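Local coordinates for Glyoxalase/bleomycin resistance protein/dioxygenase (Nostoc punctiforme PCC 73102, PDB 3KOL) that belongs to the metal-binding vicinal oxygen chelate family, holds cobalt in this crystal and probably acts as a glyoxalase or dioxygenase, at the interface of chains A and B. Numbering follows the deposited sequence. Chains: chain A/B, Glyoxalase/bleomycin resistance protein/dioxygenase.

The interface of chains A and B. Residues chain A 39-42, 111-112, 115, 119; chain B 10-13.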
ATOM      1  N   THR A  39      15.252   7.718   7.435  1.00 12.66           N
ATOM      2  CA  THR A  39      16.499   7.499   8.153  1.00 12.45           C
ATOM      3  C   THR A  39      16.749   6.062   8.590  1.00 12.64           C
ATOM      4  O   THR A  39      17.800   5.485   8.285  1.00 14.04           O
ATOM      5  CB  THR A  39      16.584   8.431   9.372  1.00 13.75           C
ATOM      6  OG1 THR A  39      16.488   9.792   8.926  1.00 16.15           O
ATOM      7  CG2 THR A  39      17.910   8.239  10.109  1.00 15.34           C
ATOM      8  N   ILE A  40      15.795   5.479   9.303  1.00 11.74           N
ATOM      9  CA  ILE A  40      15.957   4.108   9.776  1.00 11.92           C
ATOM     10  C   ILE A  40      15.785   3.056   8.682  1.00 11.97           C
ATOM     11  O   ILE A  40      16.665   2.222   8.490  1.00 13.60           O
ATOM     12  CB  ILE A  40      14.981   3.804  10.923  1.00 10.57           C
ATOM     13  CG1 ILE A  40      15.288   4.719  12.114  1.00 10.88           C
ATOM     14  CG2 ILE A  40      15.092   2.335  11.329  1.00 11.03           C
ATOM     15  CD1 ILE A  40      14.250   4.678  13.223  1.00 12.48           C
ATOM     16  N   LEU A  41      14.668   3.094   7.960  1.00 11.07           N
ATOM     17  CA  LEU A  41      14.442   2.108   6.904  1.00 10.33           C
ATOM     18  C   LEU A  41      15.222   2.401   5.617  1.00 10.88           C
ATOM     19  O   LEU A  41      15.253   1.581   4.699  1.00 10.42           O
ATOM     20  CB  LEU A  41      12.945   1.991   6.602  1.00  9.11           C
ATOM     21  CG  LEU A  41      12.064   1.516   7.766  1.00 12.66           C
ATOM     22  CD1 LEU A  41      10.691   1.178   7.235  1.00 12.24           C
ATOM     23  CD2 LEU A  41      12.671   0.289   8.429  1.00 14.40           C
ATOM     24  N   GLY A  42      15.840   3.576   5.552  1.00 11.19           N
ATOM     25  CA  GLY A  42      16.646   3.930   4.395  1.00 11.13           C
ATOM     26  C   GLY A  42      15.989   4.247   3.060  1.00 11.65           C
ATOM     27  O   GLY A  42      16.678   4.273   2.043  1.00 11.75           O
ATOM     28  N   ARG A 111      20.473  -7.995   9.015  1.00 14.47           N
ATOM     29  CA  ARG A 111      20.850  -6.616   9.298  1.00 15.54           C
ATOM     30  C   ARG A 111      19.610  -5.784   9.594  1.00 13.83           C
ATOM     31  O   ARG A 111      19.619  -4.953  10.492  1.00 13.26           O
ATOM     32  CB  ARG A 111      21.617  -6.008   8.116  1.00 19.80           C
ATOM     33  CG  ARG A 111      21.860  -4.503   8.236  1.00 27.57           C
ATOM     34  CD  ARG A 111      22.426  -4.128   9.600  1.00 33.41           C
ATOM     35  NE  ARG A 111      23.738  -4.724   9.841  1.00 39.88           N
ATOM     36  CZ  ARG A 111      24.885  -4.206   9.411  1.00 41.59           C
ATOM     37  NH1 ARG A 111      24.886  -3.073   8.718  1.00 42.37           N
ATOM     38  NH2 ARG A 111      26.031  -4.824   9.664  1.00 41.47           N
ATOM     39  N   ALA A 112      18.541  -6.015   8.834  1.00 14.26           N
ATOM     40  CA  ALA A 112      17.295  -5.280   9.035  1.00 14.53           C
ATOM     41  C   ALA A 112      16.746  -5.538  10.432  1.00 14.87           C
ATOM     42  O   ALA A 112      16.315  -4.612  11.123  1.00 14.04           O
ATOM     43  CB  ALA A 112      16.263  -5.690   7.982  1.00 14.72           C
ATOM     44  N   VAL A 115      18.835  -3.665  12.806  1.00 14.11           N
ATOM     45  CA  VAL A 115      18.560  -2.230  12.702  1.00 13.37           C
ATOM     46  C   VAL A 115      17.323  -1.888  13.525  1.00 14.50           C
ATOM     47  O   VAL A 115      17.308  -0.909  14.266  1.00 12.87           O
ATOM     48  CB  VAL A 115      18.338  -1.820  11.225  1.00 14.13           C
ATOM     49  CG1 VAL A 115      17.667  -0.447  11.139  1.00 13.09           C
ATOM     50  CG2 VAL A 115      19.680  -1.803  10.502  1.00 13.02           C
ATOM     51  N   ASN A 119      17.432   0.505  16.970  1.00 17.08           N
ATOM     52  CA  ASN A 119      16.630   1.724  16.983  1.00 17.44           C
ATOM     53  C   ASN A 119      15.433   1.602  17.915  1.00 18.86           C
ATOM     54  O   ASN A 119      14.506   2.413  17.880  1.00 17.05           O
ATOM     55  CB  ASN A 119      16.186   2.067  15.562  1.00 15.10           C
ATOM     56  CG  ASN A 119      17.292   2.726  14.767  1.00 15.59           C
ATOM     57  OD1 ASN A 119      17.545   3.924  14.915  1.00 16.12           O
ATOM     58  ND2 ASN A 119      17.980   1.945  13.945  1.00 14.17           N
TER
ATOM     59  N   SER B  10      22.603   1.621  13.964  1.00 22.12           N
ATOM     60  CA  SER B  10      22.739   1.099  12.616  1.00 21.88           C
ATOM     61  C   SER B  10      21.421   1.410  11.911  1.00 18.97           C
ATOM     62  O   SER B  10      20.365   1.419  12.537  1.00 17.54           O
ATOM     63  CB  SER B  10      22.968  -0.416  12.643  1.00 23.45           C
ATOM     64  OG  SER B  10      24.185  -0.733  13.304  1.00 29.70           O
ATOM     65  N   VAL B  11      21.490   1.695  10.618  1.00 18.61           N
ATOM     66  CA  VAL B  11      20.287   1.987   9.843  1.00 17.19           C
ATOM     67  C   VAL B  11      20.432   1.337   8.483  1.00 17.79           C
ATOM     68  O   VAL B  11      21.538   1.017   8.063  1.00 17.86           O
ATOM     69  CB  VAL B  11      20.075   3.510   9.642  1.00 17.30           C
ATOM     70  CG1 VAL B  11      19.923   4.193  10.988  1.00 17.86           C
ATOM     71  CG2 VAL B  11      21.236   4.114   8.855  1.00 18.38           C
ATOM     72  N   LEU B  12      19.315   1.127   7.795  1.00 17.02           N
ATOM     73  CA  LEU B  12      19.389   0.531   6.473  1.00 18.03           C
ATOM     74  C   LEU B  12      19.843   1.589   5.478  1.00 19.25           C
ATOM     75  O   LEU B  12      19.570   2.781   5.644  1.00 16.52           O
ATOM     76  CB  LEU B  12      18.030  -0.045   6.050  1.00 17.93           C
ATOM     77  CG  LEU B  12      17.578  -1.313   6.786  1.00 16.99           C
ATOM     78  CD1 LEU B  12      16.246  -1.778   6.234  1.00 18.52           C
ATOM     79  CD2 LEU B  12      18.616  -2.410   6.609  1.00 16.12           C
ATOM     80  N   ALA B  13      20.559   1.144   4.455  1.00 21.24           N
ATOM     81  CA  ALA B  13      21.057   2.041   3.428  1.00 22.51           C
ATOM     82  C   ALA B  13      20.023   2.133   2.315  1.00 22.64           C
ATOM     83  O   ALA B  13      19.188   1.242   2.156  1.00 19.90           O
ATOM     84  CB  ALA B  13      22.370   1.510   2.878  1.00 23.36           C
TER
HETATM   85  O   HOH W   1      16.415   0.931   2.342  1.00 12.88           O
HETATM   86  O   HOH W   2      23.060  -1.301   8.503  1.00 35.39           O
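Two copies of one protein meet here about a two-fold axis, so the contact recurs with the chains exchanged; the crystal assembly may be the working dimer. An extended N-terminal segment of chain B, B:Ser10 to B:Ala13, lies in a groove of chain A between the C-terminal end of helix 30-40 and helix 109-118. B:Leu12 loses the most surface of the segment, 82 Å². With CG anti to its carbonyl carbon (chi1 -71°) and an extended chi2, this leucine turns CD2 towards helix 109-118, where it rests 4.0 Å from CA of A:Ala112 and beside CG2 of A:Val115. The CB of B:Leu12 instead passes the carbonyl oxygens of A:Ile40 and A:Leu41, so the side chain bridges both walls. Its backbone N donates to the carbonyl O of A:Ile40 at 3.0 Å, nearly straight (163° at H) and in the carbonyl plane. B:Val11 turns roughly at right angles to B:Leu12, towards the end of helix 30-40: CB leads, 3.3 Å from the carbonyl O of A:Thr39, with CG1 (anti to the carbonyl carbon, chi1 -61°) and CG2 about equally far behind it. On the opposite side of the segment, A:Val115 lays its methyls along the backbone, CG1 lying 3.8 Å from CA of B:Val11. A:Asn119 closes this end through ND2, which donates to O of B:Ser10 at 2.8 Å, almost along the C=O axis but bent at H. A second bond, to the carbonyl O of A:Val115, approaches above that carbonyl's plane; both acceptors lie near the amide plane, fixing its rotation. One water joins the carbonyls of A:Leu41 and B:Ala13; another, tentatively, links NH1 of poorly ordered A:Arg111, in the guanidinium plane, to O of B:Val11, 2.8 Å from that water.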